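Local coordinates for ESX-5 secretion-associated protein EspG5 (Mycobacterium marinum, PDB 6VJ5) that acts as a specific cytoplasmic chaperone for its cognate PE/PPE proteins, preventing their dimers from aggregating and supporting secretion of substrates such as LipY and PE31/PPE18, at residues D15-I26 with R36-L47. Sequence-based numbering, arbitrary orientation.
Sequences DGFWMLQALLDI and RPYVSTDSNDWL
W18 and A22, one turn apart on helix 14-23, lie alongside the chain as it comes back through 36-47, mostly loop, with CA atoms 6.1 Å apart at W18 and R36 and 6.0 Å at A22 and Y38. The W18 side chain, its CG anti to the backbone N (chi1 167°), carries its indole up to the loop, where NE1 makes a weak hydrogen bond to P37 O (3.2 Å). Over one face of the indole lies the R36 guanidinium, nearly parallel to it (planes 18° apart) with CZ 4.1 Å from the centroid of the six-membered ring, a cation-pi stack. At the guanidinium edge R36 NH1 meets D15 OD1 at 3.0 Å, in a salt bridge with weak hydrogen-bond geometry that probably helps hold the group over the ring. W46 CH2 meets W18 CH2, the two rings set obliquely.

In this EspG chaperone the helix follows strand 10-13 and closes in a Schellman motif with D25 as C-prime residue, while the loop opposite also touches the chain of another protein, whose basic side chain pairs with D42.

Over A22 the Y38 ring lies flat, A22 CA 3.6 Å from the ring centroid in a CH-pi contact. N44 ND2 donates to Y38 OH (2.8 Å), and one water bridges that hydroxyl to D25 OD1. L47 packs its CD1 on A22 CB and also touches M53 of helix 51-58.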
ATOM      1  N   ASP C  15       5.393  -4.484 -14.072  1.00 68.20           N
ATOM      2  CA  ASP C  15       4.966  -5.595 -13.229  1.00 69.47           C
ATOM      3  C   ASP C  15       6.129  -6.533 -12.940  1.00 64.76           C
ATOM      4  O   ASP C  15       6.354  -6.927 -11.791  1.00 63.60           O
ATOM      5  CB  ASP C  15       3.817  -6.350 -13.903  1.00 75.75           C
ATOM      6  CG  ASP C  15       2.497  -5.617 -13.797  1.00 80.57           C
ATOM      7  OD1 ASP C  15       2.300  -4.890 -12.801  1.00 77.79           O
ATOM      8  OD2 ASP C  15       1.654  -5.774 -14.707  1.00 79.86           O
ATOM      9  N   GLY C  16       6.887  -6.900 -13.976  1.00 62.72           N
ATOM     10  CA  GLY C  16       7.997  -7.817 -13.779  1.00 61.04           C
ATOM     11  C   GLY C  16       9.080  -7.249 -12.884  1.00 61.91           C
ATOM     12  O   GLY C  16       9.653  -7.963 -12.057  1.00 62.39           O
ATOM     13  N   PHE C  17       9.378  -5.957 -13.030  1.00 57.32           N
ATOM     14  CA  PHE C  17      10.393  -5.359 -12.173  1.00 60.42           C
ATOM     15  C   PHE C  17       9.973  -5.393 -10.711  1.00 70.28           C
ATOM     16  O   PHE C  17      10.821  -5.517  -9.820  1.00 68.13           O
ATOM     17  CB  PHE C  17      10.674  -3.921 -12.592  1.00 52.69           C
ATOM     18  CG  PHE C  17      11.906  -3.350 -11.961  1.00 49.43           C
ATOM     19  CD1 PHE C  17      11.869  -2.830 -10.678  1.00 59.31           C
ATOM     20  CD2 PHE C  17      13.106  -3.351 -12.644  1.00 61.38           C
ATOM     21  CE1 PHE C  17      13.004  -2.311 -10.094  1.00 63.16           C
ATOM     22  CE2 PHE C  17      14.248  -2.833 -12.064  1.00 56.74           C
ATOM     23  CZ  PHE C  17      14.196  -2.313 -10.787  1.00 58.06           C
ATOM     24  N   TRP C  18       8.673  -5.268 -10.445  1.00 68.45           N
ATOM     25  CA  TRP C  18       8.191  -5.322  -9.070  1.00 74.56           C
ATOM     26  C   TRP C  18       8.288  -6.731  -8.496  1.00 72.09           C
ATOM     27  O   TRP C  18       8.562  -6.890  -7.304  1.00 68.18           O
ATOM     28  CB  TRP C  18       6.757  -4.804  -9.017  1.00 69.65           C
ATOM     29  CG  TRP C  18       6.032  -5.080  -7.747  1.00 70.86           C
ATOM     30  CD1 TRP C  18       6.084  -4.352  -6.595  1.00 75.04           C
ATOM     31  CD2 TRP C  18       5.122  -6.154  -7.504  1.00 67.31           C
ATOM     32  NE1 TRP C  18       5.263  -4.910  -5.644  1.00 55.60           N
ATOM     33  CE2 TRP C  18       4.663  -6.020  -6.179  1.00 69.86           C
ATOM     34  CE3 TRP C  18       4.655  -7.221  -8.275  1.00 62.74           C
ATOM     35  CZ2 TRP C  18       3.760  -6.910  -5.611  1.00 71.69           C
ATOM     36  CZ3 TRP C  18       3.760  -8.098  -7.714  1.00 74.08           C
ATOM     37  CH2 TRP C  18       3.317  -7.938  -6.394  1.00 74.38           C
ATOM     38  N   MET C  19       8.084  -7.759  -9.320  1.00 61.75           N
ATOM     39  CA  MET C  19       8.208  -9.123  -8.820  1.00 71.59           C
ATOM     40  C   MET C  19       9.648  -9.438  -8.437  1.00 62.79           C
ATOM     41  O   MET C  19       9.896 -10.040  -7.387  1.00 59.50           O
ATOM     42  CB  MET C  19       7.689 -10.099  -9.869  1.00 64.26           C
ATOM     43  CG  MET C  19       6.329  -9.684 -10.407  1.00 79.24           C
ATOM     44  SD  MET C  19       5.307 -11.041 -10.991  1.00 87.85           S
ATOM     45  CE  MET C  19       6.386 -11.745 -12.233  1.00 90.37           C
ATOM     46  N   LEU C  20      10.613  -9.033  -9.265  1.00 55.15           N
ATOM     47  CA  LEU C  20      12.011  -9.223  -8.894  1.00 66.35           C
ATOM     48  C   LEU C  20      12.304  -8.566  -7.555  1.00 66.24           C
ATOM     49  O   LEU C  20      12.989  -9.145  -6.703  1.00 68.27           O
ATOM     50  CB  LEU C  20      12.921  -8.658  -9.980  1.00 62.66           C
ATOM     51  CG  LEU C  20      12.630  -9.205 -11.378  1.00 66.38           C
ATOM     52  CD1 LEU C  20      13.434  -8.464 -12.426  1.00 69.05           C
ATOM     53  CD2 LEU C  20      12.922 -10.697 -11.433  1.00 68.44           C
ATOM     54  N   GLN C  21      11.783  -7.357  -7.345  1.00 70.01           N
ATOM     55  CA  GLN C  21      11.914  -6.722  -6.041  1.00 76.75           C
ATOM     56  C   GLN C  21      11.345  -7.607  -4.944  1.00 65.84           C
ATOM     57  O   GLN C  21      11.927  -7.718  -3.860  1.00 60.71           O
ATOM     58  CB  GLN C  21      11.204  -5.372  -6.040  1.00 72.93           C
ATOM     59  CG  GLN C  21      11.867  -4.322  -6.888  1.00 75.00           C
ATOM     60  CD  GLN C  21      11.068  -3.045  -6.926  1.00 81.30           C
ATOM     61  OE1 GLN C  21       9.971  -3.006  -7.479  1.00 89.04           O
ATOM     62  NE2 GLN C  21      11.606  -1.990  -6.324  1.00 88.79           N
ATOM     63  N   ALA C  22      10.201  -8.242  -5.208  1.00 65.42           N
ATOM     64  CA  ALA C  22       9.588  -9.120  -4.219  1.00 68.22           C
ATOM     65  C   ALA C  22      10.438 -10.365  -3.996  1.00 71.35           C
ATOM     66  O   ALA C  22      10.745 -10.723  -2.853  1.00 69.64           O
ATOM     67  CB  ALA C  22       8.175  -9.501  -4.662  1.00 61.73           C
ATOM     68  N   LEU C  23      10.842 -11.032  -5.082  1.00 67.91           N
ATOM     69  CA  LEU C  23      11.659 -12.234  -4.951  1.00 59.03           C
ATOM     70  C   LEU C  23      12.947 -11.973  -4.179  1.00 60.79           C
ATOM     71  O   LEU C  23      13.500 -12.905  -3.584  1.00 79.16           O
ATOM     72  CB  LEU C  23      12.006 -12.801  -6.329  1.00 58.55           C
ATOM     73  CG  LEU C  23      10.830 -13.258  -7.186  1.00 67.47           C
ATOM     74  CD1 LEU C  23      11.299 -13.716  -8.562  1.00 69.75           C
ATOM     75  CD2 LEU C  23      10.059 -14.376  -6.504  1.00 60.72           C
ATOM     76  N   LEU C  24      13.432 -10.734  -4.177  1.00 55.93           N
ATOM     77  CA  LEU C  24      14.703 -10.388  -3.555  1.00 58.27           C
ATOM     78  C   LEU C  24      14.535  -9.432  -2.382  1.00 55.85           C
ATOM     79  O   LEU C  24      15.530  -8.851  -1.925  1.00 55.64           O
ATOM     80  CB  LEU C  24      15.636  -9.781  -4.608  1.00 67.97           C
ATOM     81  CG  LEU C  24      15.844 -10.617  -5.876  1.00 70.73           C
ATOM     82  CD1 LEU C  24      16.152  -9.706  -7.055  1.00 70.03           C
ATOM     83  CD2 LEU C  24      16.960 -11.631  -5.685  1.00 85.12           C
ATOM     84  N   ASP C  25      13.306  -9.256  -1.893  1.00 59.31           N
ATOM     85  CA  ASP C  25      13.012  -8.419  -0.730  1.00 71.42           C
ATOM     86  C   ASP C  25      13.645  -7.038  -0.870  1.00 72.64           C
ATOM     87  O   ASP C  25      14.371  -6.563   0.005  1.00 68.64           O
ATOM     88  CB  ASP C  25      13.464  -9.101   0.563  1.00 73.42           C
ATOM     89  CG  ASP C  25      13.064  -8.324   1.801  1.00 77.38           C
ATOM     90  OD1 ASP C  25      11.861  -7.998   1.950  1.00 70.83           O
ATOM     91  OD2 ASP C  25      13.951  -8.048   2.638  1.00 67.77           O
ATOM     92  N   ILE C  26      13.352  -6.380  -1.989  1.00 78.29           N
ATOM     93  CA  ILE C  26      13.778  -5.008  -2.242  1.00 76.57           C
ATOM     94  C   ILE C  26      12.549  -4.120  -2.116  1.00 75.79           C
ATOM     95  O   ILE C  26      11.599  -4.245  -2.899  1.00 73.35           O
ATOM     96  CB  ILE C  26      14.440  -4.866  -3.619  1.00 74.99           C
ATOM     97  CG1 ILE C  26      15.698  -5.738  -3.679  1.00 70.07           C
ATOM     98  CG2 ILE C  26      14.790  -3.411  -3.892  1.00 72.81           C
ATOM     99  CD1 ILE C  26      16.050  -6.236  -5.065  1.00 70.28           C
ATOM    100  N   ARG C  36       6.085   0.047  -8.589  1.00 68.36           N
ATOM    101  CA  ARG C  36       5.252  -0.205  -7.423  1.00 72.45           C
ATOM    102  C   ARG C  36       6.162  -0.528  -6.244  1.00 62.96           C
ATOM    103  O   ARG C  36       7.125  -1.289  -6.403  1.00 66.16           O
ATOM    104  CB  ARG C  36       4.281  -1.354  -7.677  1.00 68.53           C
ATOM    105  CG  ARG C  36       2.825  -0.994  -7.379  1.00 72.43           C
ATOM    106  CD  ARG C  36       1.938  -2.234  -7.361  1.00 78.31           C
ATOM    107  NE  ARG C  36       2.100  -3.051  -8.562  1.00 87.26           N
ATOM    108  CZ  ARG C  36       1.729  -4.325  -8.657  1.00 88.55           C
ATOM    109  NH1 ARG C  36       1.918  -4.990  -9.788  1.00 85.11           N
ATOM    110  NH2 ARG C  36       1.177  -4.940  -7.617  1.00 79.46           N
ATOM    111  N   PRO C  37       5.933   0.050  -5.069  1.00 64.64           N
ATOM    112  CA  PRO C  37       6.698  -0.379  -3.896  1.00 74.31           C
ATOM    113  C   PRO C  37       6.329  -1.807  -3.534  1.00 60.23           C
ATOM    114  O   PRO C  37       5.207  -2.262  -3.773  1.00 59.31           O
ATOM    115  CB  PRO C  37       6.281   0.612  -2.804  1.00 69.75           C
ATOM    116  CG  PRO C  37       4.926   1.088  -3.222  1.00 65.56           C
ATOM    117  CD  PRO C  37       4.904   1.055  -4.733  1.00 64.28           C
ATOM    118  N   TYR C  38       7.303  -2.530  -2.991  1.00 57.76           N
ATOM    119  CA  TYR C  38       7.079  -3.888  -2.516  1.00 67.44           C
ATOM    120  C   TYR C  38       6.994  -3.868  -0.997  1.00 58.06           C
ATOM    121  O   TYR C  38       7.824  -3.239  -0.334  1.00 56.13           O
ATOM    122  CB  TYR C  38       8.185  -4.846  -2.958  1.00 68.44           C
ATOM    123  CG  TYR C  38       8.150  -6.157  -2.197  1.00 72.76           C
ATOM    124  CD1 TYR C  38       7.110  -7.059  -2.374  1.00 65.84           C
ATOM    125  CD2 TYR C  38       9.150  -6.483  -1.288  1.00 68.76           C
ATOM    126  CE1 TYR C  38       7.069  -8.251  -1.673  1.00 70.41           C
ATOM    127  CE2 TYR C  38       9.118  -7.675  -0.586  1.00 70.49           C
ATOM    128  CZ  TYR C  38       8.075  -8.552  -0.783  1.00 59.98           C
ATOM    129  OH  TYR C  38       8.039  -9.738  -0.091  1.00 69.73           O
ATOM    130  N   VAL C  39       5.998  -4.560  -0.451  1.00 71.66           N
ATOM    131  CA  VAL C  39       5.760  -4.609   0.987  1.00 65.87           C
ATOM    132  C   VAL C  39       5.784  -6.066   1.419  1.00 68.85           C
ATOM    133  O   VAL C  39       4.962  -6.872   0.960  1.00 60.01           O
ATOM    134  CB  VAL C  39       4.428  -3.940   1.363  1.00 68.29           C
ATOM    135  CG1 VAL C  39       4.105  -4.180   2.827  1.00 65.33           C
ATOM    136  CG2 VAL C  39       4.493  -2.449   1.055  1.00 63.53           C
ATOM    137  N   SER C  40       6.731  -6.399   2.293  1.00 74.92           N
ATOM    138  CA  SER C  40       6.843  -7.757   2.804  1.00 79.91           C
ATOM    139  C   SER C  40       5.561  -8.159   3.518  1.00 77.52           C
ATOM    140  O   SER C  40       4.957  -7.368   4.248  1.00 73.94           O
ATOM    141  CB  SER C  40       8.038  -7.861   3.751  1.00 83.27           C
ATOM    142  OG  SER C  40       8.067  -6.779   4.667  1.00 91.81           O
ATOM    143  N   THR C  41       5.141  -9.396   3.289  1.00 81.70           N
ATOM    144  CA  THR C  41       3.934  -9.929   3.901  1.00 86.43           C
ATOM    145  C   THR C  41       4.249 -11.342   4.382  1.00 85.10           C
ATOM    146  O   THR C  41       5.416 -11.722   4.537  1.00 73.56           O
ATOM    147  CB  THR C  41       2.756  -9.889   2.913  1.00 83.24           C
ATOM    148  OG1 THR C  41       3.112 -10.581   1.708  1.00 80.40           O
ATOM    149  CG2 THR C  41       2.381  -8.451   2.579  1.00 78.89           C
ATOM    150  N   ASP C  42       3.198 -12.134   4.615  1.00 82.66           N
ATOM    151  CA  ASP C  42       3.354 -13.524   5.020  1.00 84.38           C
ATOM    152  C   ASP C  42       3.535 -14.473   3.842  1.00 85.35           C
ATOM    153  O   ASP C  42       3.845 -15.650   4.065  1.00 79.62           O
ATOM    154  CB  ASP C  42       2.141 -13.957   5.854  1.00 90.69           C
ATOM    155  CG  ASP C  42       0.813 -13.505   5.251  1.00 90.27           C
ATOM    156  OD1 ASP C  42       0.762 -12.390   4.684  1.00 86.43           O
ATOM    157  OD2 ASP C  42      -0.179 -14.257   5.348  1.00 88.54           O
ATOM    158  N   SER C  43       3.358 -14.004   2.605  1.00 81.74           N
ATOM    159  CA  SER C  43       3.495 -14.891   1.458  1.00 82.96           C
ATOM    160  C   SER C  43       3.755 -14.092   0.190  1.00 83.37           C
ATOM    161  O   SER C  43       3.127 -13.058  -0.045  1.00 72.70           O
ATOM    162  CB  SER C  43       2.238 -15.754   1.280  1.00 79.05           C
ATOM    163  OG  SER C  43       2.472 -16.813   0.368  1.00 77.19           O
ATOM    164  N   ASN C  44       4.688 -14.590  -0.622  1.00 90.51           N
ATOM    165  CA  ASN C  44       4.921 -14.092  -1.969  1.00 79.34           C
ATOM    166  C   ASN C  44       4.520 -15.106  -3.033  1.00 78.64           C
ATOM    167  O   ASN C  44       4.901 -14.949  -4.199  1.00 86.48           O
ATOM    168  CB  ASN C  44       6.393 -13.704  -2.140  1.00 80.01           C
ATOM    169  CG  ASN C  44       6.670 -12.252  -1.758  1.00 72.35           C
ATOM    170  OD1 ASN C  44       5.764 -11.508  -1.377  1.00 76.57           O
ATOM    171  ND2 ASN C  44       7.930 -11.846  -1.859  1.00 66.53           N
ATOM    172  N   ASP C  45       3.760 -16.143  -2.664  1.00 74.84           N
ATOM    173  CA  ASP C  45       3.358 -17.174  -3.617  1.00 85.02           C
ATOM    174  C   ASP C  45       2.266 -16.694  -4.570  1.00 80.87           C
ATOM    175  O   ASP C  45       2.128 -17.251  -5.666  1.00 68.29           O
ATOM    176  CB  ASP C  45       2.886 -18.427  -2.867  1.00 75.79           C
ATOM    177  CG  ASP C  45       2.655 -19.615  -3.793  1.00 87.02           C
ATOM    178  OD1 ASP C  45       3.016 -19.532  -4.991  1.00 87.98           O
ATOM    179  OD2 ASP C  45       2.105 -20.636  -3.326  1.00 85.24           O
ATOM    180  N   TRP C  46       1.485 -15.681  -4.182  1.00 75.31           N
ATOM    181  CA  TRP C  46       0.527 -15.088  -5.110  1.00 71.04           C
ATOM    182  C   TRP C  46       1.223 -14.399  -6.277  1.00 77.96           C
ATOM    183  O   TRP C  46       0.576 -14.108  -7.290  1.00 78.36           O
ATOM    184  CB  TRP C  46      -0.387 -14.097  -4.381  1.00 68.99           C
ATOM    185  CG  TRP C  46       0.274 -12.816  -3.947  1.00 77.56           C
ATOM    186  CD1 TRP C  46       1.110 -12.643  -2.877  1.00 78.02           C
ATOM    187  CD2 TRP C  46       0.130 -11.525  -4.557  1.00 80.01           C
ATOM    188  NE1 TRP C  46       1.504 -11.325  -2.793  1.00 86.31           N
ATOM    189  CE2 TRP C  46       0.915 -10.619  -3.811  1.00 83.45           C
ATOM    190  CE3 TRP C  46      -0.585 -11.047  -5.662  1.00 66.02           C
ATOM    191  CZ2 TRP C  46       1.008  -9.264  -4.138  1.00 78.85           C
ATOM    192  CZ3 TRP C  46      -0.489  -9.701  -5.986  1.00 64.50           C
ATOM    193  CH2 TRP C  46       0.300  -8.826  -5.226  1.00 72.02           C
ATOM    194  N   LEU C  47       2.527 -14.136  -6.155  1.00 76.24           N
ATOM    195  CA  LEU C  47       3.297 -13.638  -7.289  1.00 75.42           C
ATOM    196  C   LEU C  47       3.380 -14.677  -8.402  1.00 78.16           C
ATOM    197  O   LEU C  47       3.402 -14.316  -9.585  1.00 75.33           O
ATOM    198  CB  LEU C  47       4.702 -13.244  -6.830  1.00 77.07           C
ATOM    199  CG  LEU C  47       4.772 -12.200  -5.717  1.00 87.56           C
ATOM    200  CD1 LEU C  47       6.191 -12.011  -5.211  1.00 86.48           C
ATOM    201  CD2 LEU C  47       4.208 -10.884  -6.221  1.00 76.24           C
TER
HETATM  202  O   HOH W   1      10.232  -9.991   1.508  1.00 69.79           O